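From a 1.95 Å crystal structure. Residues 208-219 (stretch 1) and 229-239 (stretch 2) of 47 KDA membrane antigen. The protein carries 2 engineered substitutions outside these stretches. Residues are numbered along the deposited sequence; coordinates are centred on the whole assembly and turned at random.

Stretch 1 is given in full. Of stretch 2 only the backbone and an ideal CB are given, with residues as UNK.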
ATOM      1  N   SER B 208     -16.270  19.681 -16.016  1.00 49.43           N
ATOM      2  CA  SER B 208     -15.153  19.435 -16.919  1.00 47.83           C
ATOM      3  C   SER B 208     -14.918  17.933 -17.031  1.00 47.09           C
ATOM      4  O   SER B 208     -15.227  17.179 -16.109  1.00 46.80           O
ATOM      5  CB  SER B 208     -13.883  20.080 -16.385  1.00 47.36           C
ATOM      6  OG  SER B 208     -14.087  21.452 -16.150  1.00 49.70           O
ATOM      7  N   PRO B 209     -14.373  17.481 -18.170  1.00 45.81           N
ATOM      8  CA  PRO B 209     -14.094  16.058 -18.396  1.00 44.23           C
ATOM      9  C   PRO B 209     -13.165  15.447 -17.335  1.00 40.85           C
ATOM     10  O   PRO B 209     -13.300  14.277 -16.993  1.00 41.19           O
ATOM     11  CB  PRO B 209     -13.452  16.049 -19.782  1.00 46.03           C
ATOM     12  CG  PRO B 209     -14.115  17.231 -20.462  1.00 47.02           C
ATOM     13  CD  PRO B 209     -14.067  18.276 -19.375  1.00 46.41           C
ATOM     14  N   HIS B 210     -12.236  16.239 -16.809  1.00 37.80           N
ATOM     15  CA  HIS B 210     -11.293  15.725 -15.814  1.00 37.46           C
ATOM     16  C   HIS B 210     -11.825  15.688 -14.375  1.00 36.64           C
ATOM     17  O   HIS B 210     -11.115  15.248 -13.469  1.00 35.17           O
ATOM     18  CB  HIS B 210      -9.980  16.534 -15.848  1.00 37.87           C
ATOM     19  CG  HIS B 210     -10.054  17.872 -15.171  1.00 38.38           C
ATOM     20  ND1 HIS B 210      -8.964  18.708 -15.065  1.00 37.84           N
ATOM     21  CD2 HIS B 210     -11.087  18.529 -14.591  1.00 39.21           C
ATOM     22  CE1 HIS B 210      -9.321  19.824 -14.455  1.00 39.52           C
ATOM     23  NE2 HIS B 210     -10.605  19.741 -14.158  1.00 41.57           N
ATOM     24  N   ASP B 211     -13.062  16.147 -14.165  1.00 34.79           N
ATOM     25  CA  ASP B 211     -13.640  16.158 -12.818  1.00 33.67           C
ATOM     26  C   ASP B 211     -13.648  14.782 -12.160  1.00 31.19           C
ATOM     27  O   ASP B 211     -13.901  13.767 -12.810  1.00 32.49           O
ATOM     28  CB  ASP B 211     -15.089  16.684 -12.833  1.00 33.66           C
ATOM     29  CG  ASP B 211     -15.171  18.194 -13.004  1.00 35.92           C
ATOM     30  OD1 ASP B 211     -14.238  18.919 -12.594  1.00 34.13           O
ATOM     31  OD2 ASP B 211     -16.193  18.660 -13.531  1.00 38.45           O
ATOM     32  N   LEU B 212     -13.381  14.770 -10.859  1.00 30.49           N
ATOM     33  CA  LEU B 212     -13.389  13.550 -10.062  1.00 29.61           C
ATOM     34  C   LEU B 212     -14.629  13.485  -9.182  1.00 30.93           C
ATOM     35  O   LEU B 212     -15.197  14.513  -8.812  1.00 31.82           O
ATOM     36  CB  LEU B 212     -12.181  13.505  -9.124  1.00 31.42           C
ATOM     37  CG  LEU B 212     -10.764  13.685  -9.666  1.00 32.66           C
ATOM     38  CD1 LEU B 212      -9.786  13.073  -8.694  1.00 29.77           C
ATOM     39  CD2 LEU B 212     -10.643  13.052 -11.008  1.00 35.80           C
ATOM     40  N   VAL B 213     -15.023  12.265  -8.836  1.00 30.45           N
ATOM     41  CA  VAL B 213     -16.140  12.004  -7.953  1.00 28.89           C
ATOM     42  C   VAL B 213     -15.679  10.884  -7.017  1.00 31.11           C
ATOM     43  O   VAL B 213     -14.616  10.266  -7.233  1.00 28.45           O
ATOM     44  CB  VAL B 213     -17.404  11.535  -8.726  1.00 29.37           C
ATOM     45  CG1 VAL B 213     -17.916  12.667  -9.607  1.00 29.06           C
ATOM     46  CG2 VAL B 213     -17.096  10.296  -9.556  1.00 29.27           C
ATOM     47  N   VAL B 214     -16.474  10.615  -5.993  1.00 29.86           N
ATOM     48  CA  VAL B 214     -16.152   9.578  -5.034  1.00 31.43           C
ATOM     49  C   VAL B 214     -16.313   8.195  -5.652  1.00 32.59           C
ATOM     50  O   VAL B 214     -17.296   7.934  -6.335  1.00 33.80           O
ATOM     51  CB  VAL B 214     -17.102   9.647  -3.801  1.00 33.41           C
ATOM     52  CG1 VAL B 214     -16.871   8.426  -2.895  1.00 30.47           C
ATOM     53  CG2 VAL B 214     -16.879  10.948  -3.046  1.00 29.17           C
ATOM     54  N   ASP B 215     -15.351   7.305  -5.421  1.00 32.17           N
ATOM     55  CA  ASP B 215     -15.481   5.934  -5.916  1.00 33.23           C
ATOM     56  C   ASP B 215     -16.044   5.188  -4.697  1.00 33.57           C
ATOM     57  O   ASP B 215     -17.153   4.651  -4.731  1.00 33.49           O
ATOM     58  CB  ASP B 215     -14.111   5.391  -6.340  1.00 33.93           C
ATOM     59  CG  ASP B 215     -14.178   3.962  -6.867  1.00 37.79           C
ATOM     60  OD1 ASP B 215     -15.273   3.366  -6.856  1.00 38.87           O
ATOM     61  OD2 ASP B 215     -13.126   3.442  -7.295  1.00 38.55           O
ATOM     62  N   THR B 216     -15.282   5.182  -3.610  1.00 32.02           N
ATOM     63  CA  THR B 216     -15.711   4.565  -2.348  1.00 32.34           C
ATOM     64  C   THR B 216     -15.077   5.351  -1.204  1.00 32.53           C
ATOM     65  O   THR B 216     -14.123   6.120  -1.419  1.00 32.01           O
ATOM     66  CB  THR B 216     -15.242   3.109  -2.184  1.00 34.12           C
ATOM     67  OG1 THR B 216     -13.807   3.065  -2.215  1.00 37.91           O
ATOM     68  CG2 THR B 216     -15.822   2.219  -3.280  1.00 35.56           C
ATOM     69  N   VAL B 217     -15.601   5.157   0.005  1.00 33.16           N
ATOM     70  CA  VAL B 217     -15.079   5.834   1.189  1.00 34.93           C
ATOM     71  C   VAL B 217     -14.864   4.813   2.283  1.00 37.12           C
ATOM     72  O   VAL B 217     -15.789   4.068   2.614  1.00 37.76           O
ATOM     73  CB  VAL B 217     -16.064   6.860   1.766  1.00 37.55           C
ATOM     74  CG1 VAL B 217     -15.455   7.494   3.013  1.00 36.42           C
ATOM     75  CG2 VAL B 217     -16.405   7.912   0.735  1.00 37.57           C
ATOM     76  N   GLY B 218     -13.655   4.792   2.840  1.00 35.62           N
ATOM     77  CA  GLY B 218     -13.337   3.876   3.930  1.00 36.58           C
ATOM     78  C   GLY B 218     -13.227   4.661   5.237  1.00 36.54           C
ATOM     79  O   GLY B 218     -12.955   5.860   5.215  1.00 34.97           O
ATOM     80  N   THR B 219     -13.425   3.991   6.371  1.00 35.71           N
ATOM     81  CA  THR B 219     -13.358   4.645   7.668  1.00 37.73           C
ATOM     82  C   THR B 219     -12.428   3.862   8.595  1.00 38.15           C
ATOM     83  O   THR B 219     -12.438   2.630   8.589  1.00 37.68           O
ATOM     84  CB  THR B 219     -14.774   4.736   8.284  1.00 39.24           C
ATOM     85  OG1 THR B 219     -15.560   5.633   7.497  1.00 44.97           O
ATOM     86  CG2 THR B 219     -14.726   5.272   9.703  1.00 43.97           C
ATOM     87  N   UNK B 229     -10.750   9.646  14.364  1.00 27.11           N
ATOM     88  CA  UNK B 229     -11.391   8.957  13.257  1.00 26.76           C
ATOM     89  C   UNK B 229     -10.827   9.495  11.961  1.00 25.84           C
ATOM     90  O   UNK B 229     -10.379  10.634  11.895  1.00 24.03           O
ATOM     91  CB  UNK B 229     -12.911   9.121  13.303  1.00 26.76           C
ATOM     92  N   UNK B 230     -10.885   8.680  10.922  1.00 27.19           N
ATOM     93  CA  UNK B 230     -10.336   9.082   9.651  1.00 30.82           C
ATOM     94  C   UNK B 230     -11.134   8.489   8.505  1.00 29.81           C
ATOM     95  O   UNK B 230     -11.676   7.389   8.629  1.00 31.12           O
ATOM     96  CB  UNK B 230      -8.867   8.668   9.550  1.00 30.82           C
ATOM     97  N   UNK B 231     -11.224   9.224   7.401  1.00 26.57           N
ATOM     98  CA  UNK B 231     -11.950   8.739   6.235  1.00 28.54           C
ATOM     99  C   UNK B 231     -10.981   8.696   5.074  1.00 28.88           C
ATOM    100  O   UNK B 231     -10.192   9.628   4.884  1.00 27.98           O
ATOM    101  CB  UNK B 231     -13.160   9.618   5.915  1.00 28.54           C
ATOM    102  N   UNK B 232     -11.027   7.604   4.321  1.00 29.03           N
ATOM    103  CA  UNK B 232     -10.175   7.418   3.161  1.00 31.61           C
ATOM    104  C   UNK B 232     -11.069   7.510   1.945  1.00 30.81           C
ATOM    105  O   UNK B 232     -11.863   6.604   1.680  1.00 30.88           O
ATOM    106  CB  UNK B 232      -9.421   6.088   3.210  1.00 31.61           C
ATOM    107  N   UNK B 233     -10.945   8.597   1.204  1.00 28.54           N
ATOM    108  CA  UNK B 233     -11.780   8.759   0.038  1.00 29.61           C
ATOM    109  C   UNK B 233     -11.068   8.240  -1.217  1.00 30.45           C
ATOM    110  O   UNK B 233     -10.035   8.782  -1.610  1.00 29.78           O
ATOM    111  CB  UNK B 233     -12.169  10.229  -0.131  1.00 29.61           C
ATOM    112  N   UNK B 234     -11.587   7.173  -1.819  1.00 29.19           N
ATOM    113  CA  UNK B 234     -11.008   6.667  -3.065  1.00 30.26           C
ATOM    114  C   UNK B 234     -11.723   7.432  -4.175  1.00 28.38           C
ATOM    115  O   UNK B 234     -12.946   7.593  -4.137  1.00 29.96           O
ATOM    116  CB  UNK B 234     -11.167   5.152  -3.212  1.00 30.26           C
ATOM    117  N   UNK B 235     -10.970   7.894  -5.166  1.00 28.22           N
ATOM    118  CA  UNK B 235     -11.533   8.707  -6.252  1.00 27.50           C
ATOM    119  C   UNK B 235     -11.592   8.048  -7.633  1.00 27.57           C
ATOM    120  O   UNK B 235     -10.830   7.119  -7.922  1.00 26.04           O
ATOM    121  CB  UNK B 235     -10.715   9.995  -6.371  1.00 27.50           C
ATOM    122  N   UNK B 236     -12.516   8.514  -8.473  1.00 26.93           N
ATOM    123  CA  UNK B 236     -12.612   8.031  -9.852  1.00 28.41           C
ATOM    124  C   UNK B 236     -13.071   9.210 -10.704  1.00 30.08           C
ATOM    125  O   UNK B 236     -13.421  10.275 -10.176  1.00 29.12           O
ATOM    126  CB  UNK B 236     -13.569   6.844  -9.975  1.00 28.41           C
ATOM    127  N   UNK B 237     -13.049   9.045 -12.018  1.00 30.10           N
ATOM    128  CA  UNK B 237     -13.437  10.129 -12.894  1.00 32.23           C
ATOM    129  C   UNK B 237     -14.949  10.246 -12.952  1.00 32.31           C
ATOM    130  O   UNK B 237     -15.668   9.250 -12.781  1.00 30.91           O
ATOM    131  CB  UNK B 237     -12.860   9.922 -14.296  1.00 32.23           C
ATOM    132  N   UNK B 238     -15.422  11.463 -13.209  1.00 32.71           N
ATOM    133  CA  UNK B 238     -16.859  11.739 -13.254  1.00 35.22           C
ATOM    134  C   UNK B 238     -17.632  10.773 -14.159  1.00 35.60           C
ATOM    135  O   UNK B 238     -18.751  10.388 -13.835  1.00 36.35           O
ATOM    136  CB  UNK B 238     -17.089  13.175 -13.730  1.00 35.22           C
ATOM    137  N   UNK B 239     -17.036  10.364 -15.278  1.00 36.23           N
ATOM    138  CA  UNK B 239     -17.724   9.445 -16.179  1.00 36.92           C
ATOM    139  C   UNK B 239     -17.679   7.993 -15.721  1.00 37.77           C
ATOM    140  O   UNK B 239     -18.116   7.103 -16.445  1.00 38.28           O
ATOM    141  CB  UNK B 239     -17.116   9.551 -17.579  1.00 36.92           C
TER

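Stretch 2 runs antiparallel to two short strands of stretch 1, which meet at a corner at Asp215. The backbone pairing fixes where each CB goes, but it leaves most side-chain choices open.

At 229 the ideal CB has nothing of stretch 1 within 5.5 Å, so this contact sets no preference; the residue is Ala229. Position 230 is also extended, with its CB sideways and clear of stretch 1, and many side chains would fit. Glu230 is found, and its OE1 accepts a hydrogen bond from the side chain of 232, two residues on and on the same side of the strand.

The CB of 231 lies on the face shared by Val217 and Thr219, 3.8 Å from Gly218 O and 4.3 Å from Val217 CG1. A small or modest apolar group suits that place. Ala231 supplies a methyl group, and its CA makes a CA-H...O contact with Gly218 O (3.2 Å).

Position 232 pairs with Gly218 through two hydrogen bonds, 232 N to Gly218 O (2.7 Å) and Gly218 N to 232 O (2.8 Å). Its partner has no side chain, so small polar or larger residues are possible. Ser232 turns OG to Glu230 OE1, 2.7 Å away.

At 233 the CB returns to the face of Val217, with Val217 CG2 at 4.9 Å. The extended backbone and apolar neighbours favour a beta-branched or other aliphatic residue. Val233 fits, its CG1 reaching Val214 CG2 at 4.2 Å.

The CB of 234 is 3.5 Å from Thr216 OG1 and 4.3 Å from Asp215 CB, and a flexible chain could pass these atoms. Met234 does so, its end leading away. Its O accepts a hydrogen bond from the corner residue, Asp215 N (2.7 Å), and a weak one from Thr216 N (3.4 Å).

At 235 the CB points away overall, yet lies 4.0 Å from Leu212 CD1, which invites a branched aliphatic residue. Leu235 packs CD1 against Leu212 CD1 at 3.7 Å, while water 2 links its O to Asp215 OD2.

Position 236 forms two hydrogen bonds with Val213, and its CB is 4.0 Å from Asp215 CB. A long chain could cover Val213, and a basic one would complement the carboxylate. Lys236 does both: its CG lies 3.8 Å from Val213 CG2, and NZ stays 4.5 Å from Asp215 OD1, too far for a salt bridge but bridged by water 3.

The CB of 237 points away, with Asp211 O at 4.3 Å and Pro209 O at 5.1 Å, so a long polar chain is reasonable. Arg237 brings CG to 3.8 Å from Pro209 O and forms a salt bridge with 239.

At 238, where the strand has ended, N donates to Asp211 O (2.8 Å) and CB is 3.4 Å from that same oxygen, favouring a small residue. Ala238 places CB 4.2 Å from Val213 CG1.

Position 239 lies clear of stretch 1, so stretch 1 sets no preference and many side chains would do, an acid among them, as it can pair with Arg237; Asp239 binds Arg237 NH2 through OD2 at 2.6 Å.

Stretch 2 229-239: AEASVMLKRAD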
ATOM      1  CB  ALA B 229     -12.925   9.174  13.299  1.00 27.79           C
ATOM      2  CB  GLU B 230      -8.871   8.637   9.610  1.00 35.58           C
ATOM      3  CG  GLU B 230      -8.193   8.791   8.275  1.00 49.24           C
ATOM      4  CD  GLU B 230      -8.389   7.569   7.376  1.00 57.10           C
ATOM      5  OE1 GLU B 230      -7.791   7.535   6.273  1.00 63.09           O
ATOM      6  OE2 GLU B 230      -9.138   6.641   7.768  1.00 61.34           O
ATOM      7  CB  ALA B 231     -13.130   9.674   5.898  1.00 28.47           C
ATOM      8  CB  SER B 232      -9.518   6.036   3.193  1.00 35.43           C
ATOM      9  OG  SER B 232      -8.487   6.024   4.154  1.00 47.38           O
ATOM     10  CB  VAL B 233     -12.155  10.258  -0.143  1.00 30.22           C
ATOM     11  CG1 VAL B 233     -13.098  10.433  -1.331  1.00 29.56           C
ATOM     12  CG2 VAL B 233     -12.795  10.801   1.142  1.00 30.02           C
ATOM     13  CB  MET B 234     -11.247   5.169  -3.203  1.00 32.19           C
ATOM     14  CG  MET B 234     -10.455   4.342  -2.197  1.00 41.33           C
ATOM     15  SD  MET B 234      -8.738   4.171  -2.709  1.00 46.92           S
ATOM     16  CE  MET B 234      -8.969   2.966  -4.087  1.00 47.71           C
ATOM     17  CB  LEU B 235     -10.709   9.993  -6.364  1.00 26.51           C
ATOM     18  CG  LEU B 235     -10.610  10.811  -5.066  1.00 29.79           C
ATOM     19  CD1 LEU B 235      -9.528  11.856  -5.212  1.00 28.13           C
ATOM     20  CD2 LEU B 235     -11.948  11.503  -4.767  1.00 26.65           C
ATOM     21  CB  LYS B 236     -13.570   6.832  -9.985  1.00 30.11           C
ATOM     22  CG  LYS B 236     -15.043   7.139  -9.737  1.00 32.81           C
ATOM     23  CD  LYS B 236     -15.895   5.861  -9.830  1.00 33.53           C
ATOM     24  CE  LYS B 236     -17.393   6.184  -9.769  1.00 35.40           C
ATOM     25  NZ  LYS B 236     -18.206   4.943  -9.833  1.00 33.48           N
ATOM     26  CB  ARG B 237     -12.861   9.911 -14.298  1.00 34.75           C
ATOM     27  CG  ARG B 237     -12.367  11.202 -14.944  1.00 39.76           C
ATOM     28  CD  ARG B 237     -11.524  10.926 -16.195  1.00 40.87           C
ATOM     29  NE  ARG B 237     -12.310  10.255 -17.224  1.00 44.43           N
ATOM     30  CZ  ARG B 237     -11.805   9.784 -18.358  1.00 46.38           C
ATOM     31  NH1 ARG B 237     -10.506   9.917 -18.603  1.00 47.59           N
ATOM     32  NH2 ARG B 237     -12.593   9.168 -19.237  1.00 45.92           N
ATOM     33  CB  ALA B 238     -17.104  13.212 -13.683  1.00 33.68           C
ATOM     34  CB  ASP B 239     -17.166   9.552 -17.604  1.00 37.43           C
ATOM     35  CG  ASP B 239     -15.712   9.088 -17.716  1.00 41.88           C
ATOM     36  OD1 ASP B 239     -15.065   8.790 -16.683  1.00 39.48           O
ATOM     37  OD2 ASP B 239     -15.210   9.036 -18.860  1.00 41.89           O
TER
HETATM   38  O   HOH W   1     -15.109  12.307 -16.968  1.00 43.02           O
HETATM   39  O   HOH W   2     -10.561   4.457  -6.801  1.00 36.20           O
HETATM   40  O   HOH W   3     -17.819   3.472  -7.287  1.00 47.88           O
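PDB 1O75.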